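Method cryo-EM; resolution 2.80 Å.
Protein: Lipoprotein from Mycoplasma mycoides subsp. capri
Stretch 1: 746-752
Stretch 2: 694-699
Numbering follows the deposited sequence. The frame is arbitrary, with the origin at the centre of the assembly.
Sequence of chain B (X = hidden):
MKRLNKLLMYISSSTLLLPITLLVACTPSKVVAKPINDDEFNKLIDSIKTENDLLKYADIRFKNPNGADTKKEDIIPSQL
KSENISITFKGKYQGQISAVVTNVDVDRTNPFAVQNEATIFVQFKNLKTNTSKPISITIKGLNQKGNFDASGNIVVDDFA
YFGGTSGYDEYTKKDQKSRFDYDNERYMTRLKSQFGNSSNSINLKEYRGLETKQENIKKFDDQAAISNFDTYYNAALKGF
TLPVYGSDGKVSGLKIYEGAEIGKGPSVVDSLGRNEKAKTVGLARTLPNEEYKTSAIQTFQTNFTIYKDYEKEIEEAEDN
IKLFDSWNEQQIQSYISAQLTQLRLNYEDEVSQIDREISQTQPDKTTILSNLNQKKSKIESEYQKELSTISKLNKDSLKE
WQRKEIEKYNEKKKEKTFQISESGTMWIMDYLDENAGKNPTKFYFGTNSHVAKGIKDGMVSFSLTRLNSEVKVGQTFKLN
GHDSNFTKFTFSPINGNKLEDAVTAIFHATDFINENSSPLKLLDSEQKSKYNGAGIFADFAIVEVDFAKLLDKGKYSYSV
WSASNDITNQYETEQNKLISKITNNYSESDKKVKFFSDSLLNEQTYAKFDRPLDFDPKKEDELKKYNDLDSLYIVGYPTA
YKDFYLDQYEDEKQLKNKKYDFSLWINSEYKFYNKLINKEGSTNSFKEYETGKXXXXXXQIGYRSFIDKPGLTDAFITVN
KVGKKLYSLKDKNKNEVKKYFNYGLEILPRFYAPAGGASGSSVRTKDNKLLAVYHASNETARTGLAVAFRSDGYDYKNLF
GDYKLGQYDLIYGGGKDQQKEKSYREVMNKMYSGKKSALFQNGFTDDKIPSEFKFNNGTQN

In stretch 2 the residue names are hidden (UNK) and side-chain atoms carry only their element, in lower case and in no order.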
# COMPACT_ATOMS: atom_id res chain seq x y z
N GLU B 746 -25.70 21.17 -3.17
CA GLU B 746 -24.52 20.34 -3.02
C GLU B 746 -23.81 20.50 -1.67
O GLU B 746 -23.98 21.50 -0.97
CB GLU B 746 -23.54 20.53 -4.19
CG GLU B 746 -24.14 20.11 -5.54
CD GLU B 746 -23.13 19.90 -6.67
OE1 GLU B 746 -21.93 20.16 -6.52
OE2 GLU B 746 -23.56 19.52 -7.78
N ILE B 747 -23.04 19.48 -1.32
CA ILE B 747 -22.43 19.24 -0.01
C ILE B 747 -20.91 19.14 -0.15
O ILE B 747 -20.43 18.60 -1.14
CB ILE B 747 -23.02 17.93 0.56
CG1 ILE B 747 -24.56 17.95 0.69
CG2 ILE B 747 -22.38 17.54 1.88
CD1 ILE B 747 -25.14 19.03 1.57
N LEU B 748 -20.17 19.65 0.83
CA LEU B 748 -18.71 19.52 0.94
C LEU B 748 -18.33 18.59 2.12
O LEU B 748 -18.24 19.06 3.26
CB LEU B 748 -18.02 20.89 1.05
CG LEU B 748 -18.06 21.84 -0.16
CD1 LEU B 748 -17.52 21.17 -1.41
CD2 LEU B 748 -19.41 22.46 -0.47
N PRO B 749 -18.12 17.29 1.89
CA PRO B 749 -17.56 16.36 2.86
C PRO B 749 -16.19 16.74 3.41
O PRO B 749 -15.30 17.16 2.66
CB PRO B 749 -17.49 15.04 2.09
CG PRO B 749 -17.54 15.41 0.62
CD PRO B 749 -18.50 16.57 0.68
N ARG B 750 -15.99 16.56 4.72
CA ARG B 750 -14.80 17.02 5.48
C ARG B 750 -13.46 16.43 5.04
O ARG B 750 -12.56 17.19 4.69
CB ARG B 750 -15.04 16.80 6.98
CG ARG B 750 -13.90 17.26 7.88
CD ARG B 750 -14.20 16.93 9.34
NE ARG B 750 -13.14 17.40 10.22
CZ ARG B 750 -12.90 17.03 11.46
NH1 ARG B 750 -13.67 16.21 12.11
NH2 ARG B 750 -11.87 17.49 12.08
N PHE B 751 -13.30 15.11 5.13
CA PHE B 751 -12.02 14.41 4.94
C PHE B 751 -12.07 13.55 3.67
O PHE B 751 -11.97 12.33 3.74
CB PHE B 751 -11.69 13.55 6.18
CG PHE B 751 -11.25 14.24 7.47
CD1 PHE B 751 -10.45 15.40 7.46
CD2 PHE B 751 -11.54 13.62 8.70
CE1 PHE B 751 -9.94 15.92 8.65
CE2 PHE B 751 -11.04 14.15 9.90
CZ PHE B 751 -10.22 15.29 9.87
N TYR B 752 -12.27 14.13 2.48
CA TYR B 752 -12.58 13.31 1.29
C TYR B 752 -12.16 13.92 -0.05
O TYR B 752 -12.97 14.45 -0.81
CB TYR B 752 -14.07 12.97 1.32
CG TYR B 752 -14.48 11.71 0.59
CD1 TYR B 752 -13.95 10.46 0.95
CD2 TYR B 752 -15.43 11.77 -0.43
CE1 TYR B 752 -14.33 9.29 0.26
CE2 TYR B 752 -15.81 10.61 -1.13
CZ TYR B 752 -15.25 9.37 -0.79
OH TYR B 752 -15.60 8.29 -1.52
N UNK B 694 -19.36 8.94 12.04
CA UNK B 694 -18.90 9.49 10.77
C UNK B 694 -18.08 10.77 10.96
O UNK B 694 -17.59 11.07 12.04
N UNK B 695 -17.95 11.54 9.88
CA UNK B 695 -17.47 12.92 9.92
C UNK B 695 -18.52 13.84 9.29
O UNK B 695 -19.67 13.44 9.08
n UNK B 695 -14.99 12.32 11.45
c UNK B 695 -16.05 12.99 9.33
c UNK B 695 -15.00 12.25 10.14
o UNK B 695 -14.16 11.56 9.60
N UNK B 696 -18.18 15.11 9.07
CA UNK B 696 -19.14 16.19 8.93
C UNK B 696 -18.88 17.03 7.67
O UNK B 696 -18.21 16.60 6.74
c UNK B 696 -20.60 15.00 13.10
c UNK B 696 -18.08 15.83 12.21
c UNK B 696 -19.23 16.21 11.50
c UNK B 696 -19.12 17.02 10.22
c UNK B 696 -18.19 15.04 13.37
c UNK B 696 -20.50 15.80 11.95
c UNK B 696 -19.45 14.62 13.80
N UNK B 697 -19.42 18.24 7.65
CA UNK B 697 -19.18 19.25 6.62
C UNK B 697 -17.82 19.97 6.76
O UNK B 697 -17.28 20.15 7.84
c UNK B 697 -22.04 18.85 5.40
c UNK B 697 -22.72 19.95 7.46
c UNK B 697 -23.34 18.33 5.25
c UNK B 697 -21.73 19.65 6.50
c UNK B 697 -24.02 19.48 7.27
c UNK B 697 -20.34 20.24 6.65
c UNK B 697 -24.32 18.66 6.18
N UNK B 698 -17.26 20.37 5.62
CA UNK B 698 -15.97 21.05 5.48
C UNK B 698 -16.06 22.56 5.70
O UNK B 698 -16.93 23.23 5.16
o UNK B 698 -14.17 21.24 3.89
c UNK B 698 -15.47 20.76 4.08
N UNK B 699 -15.11 23.14 6.43
CA UNK B 699 -14.95 24.60 6.60
C UNK B 699 -14.10 25.20 5.46
O UNK B 699 -13.30 26.11 5.66
c UNK B 699 -15.60 25.80 10.09
c UNK B 699 -17.03 24.40 11.48
o UNK B 699 -17.78 24.23 12.60
c UNK B 699 -15.36 24.73 9.21
c UNK B 699 -15.97 23.49 9.48
c UNK B 699 -16.81 23.33 10.60
c UNK B 699 -14.42 24.91 8.02
c UNK B 699 -16.41 25.64 11.23

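Position 694 has backbone atoms and nothing more, with no CB, and nothing of stretch 1 comes near it. A residue without a side chain is glycine: Gly694.

Position 695 carries four side-chain atoms: a CB, then a second carbon that branches to one oxygen and one nitrogen. The CA-to-CB bond points toward stretch 1, the oxygen lies at the edge of the Phe751 ring, near its plane, and the nitrogen is in the neighbourhood of the Arg750 guanidinium. A short planar amide, one carbon from the backbone, makes the residue Asn695. OD1 of Asn695 is 3.5 Å from CD2 of Phe751; an aromatic edge is slightly positive, so a carbonyl oxygen sits there comfortably. ND2 of Asn695 stands 4.2 Å from NH1 of Arg750, a proximity of two donors and no hydrogen bond.

At position 696 a CB leads to a closed ring of six carbons with no heteroatom on it. The ring has NH1 of Arg750 at its edge, near its plane. A plain phenyl ring identifies Phe696. The ring comes no closer than 4.4 Å to stretch 1, from CD2 of Phe696 to NH1 of Arg750. The backbone does the firmer work: Phe696 O accepts a hydrogen bond from Arg750 N at 3.0 Å, with an N-H...O angle of 136°.

Position 697 repeats the pattern, a CB and six ring carbons without a hydroxyl. Its CA-to-CB bond points away overall, yet the end of the side chain comes nearer again, bringing a ring carbon up to CG2 of Ile747. The residue is therefore Phe697. CE1 of Phe697 is 3.6 Å from CG2 of Ile747; the methyl meets the ring at its edge, an apolar contact between two buried side chains.

Position 698 has two side-chain atoms, one carbon and one oxygen. CB points toward stretch 1 and packs 4.0 Å from CB of Leu748 and 4.0 Å from CA of Arg750. One carbon and one oxygen make it Ser698. The CA atoms of Ser698 and Arg750 are 4.2 Å apart here. OG is hydrogen-bonded to a residue flanking one of the stretches.

Position 699 shows a CB, a six-carbon ring and an oxygen on that ring: a phenol, hence Tyr699. Its side chain stays 6.8 Å or more from stretch 1 and takes no part.

The contact works as a single beta bridge between Pro749 and Phe697, whose CA atoms are 5.0 Å apart. Neither residue donates or accepts a hydrogen bond across the stretches; their neighbours do. Arg750 N gives to Phe696 O, and Ser698 N gives to Leu748 O at 2.9 Å and 151°. Proline has no amide hydrogen, so a register that asks for none at 749 accommodates it. Leu748 O also receives a CA-H...O contact from CA of Phe697 at 3.5 Å. The rule to read here is economical: two backbone bonds set the register, a serine sits where the chains are close, and Ile747 with Phe697 and Phe751 with Asn695 add side-chain contacts around the bridge.

Stretch 2, residues 694-699: GNFFSY
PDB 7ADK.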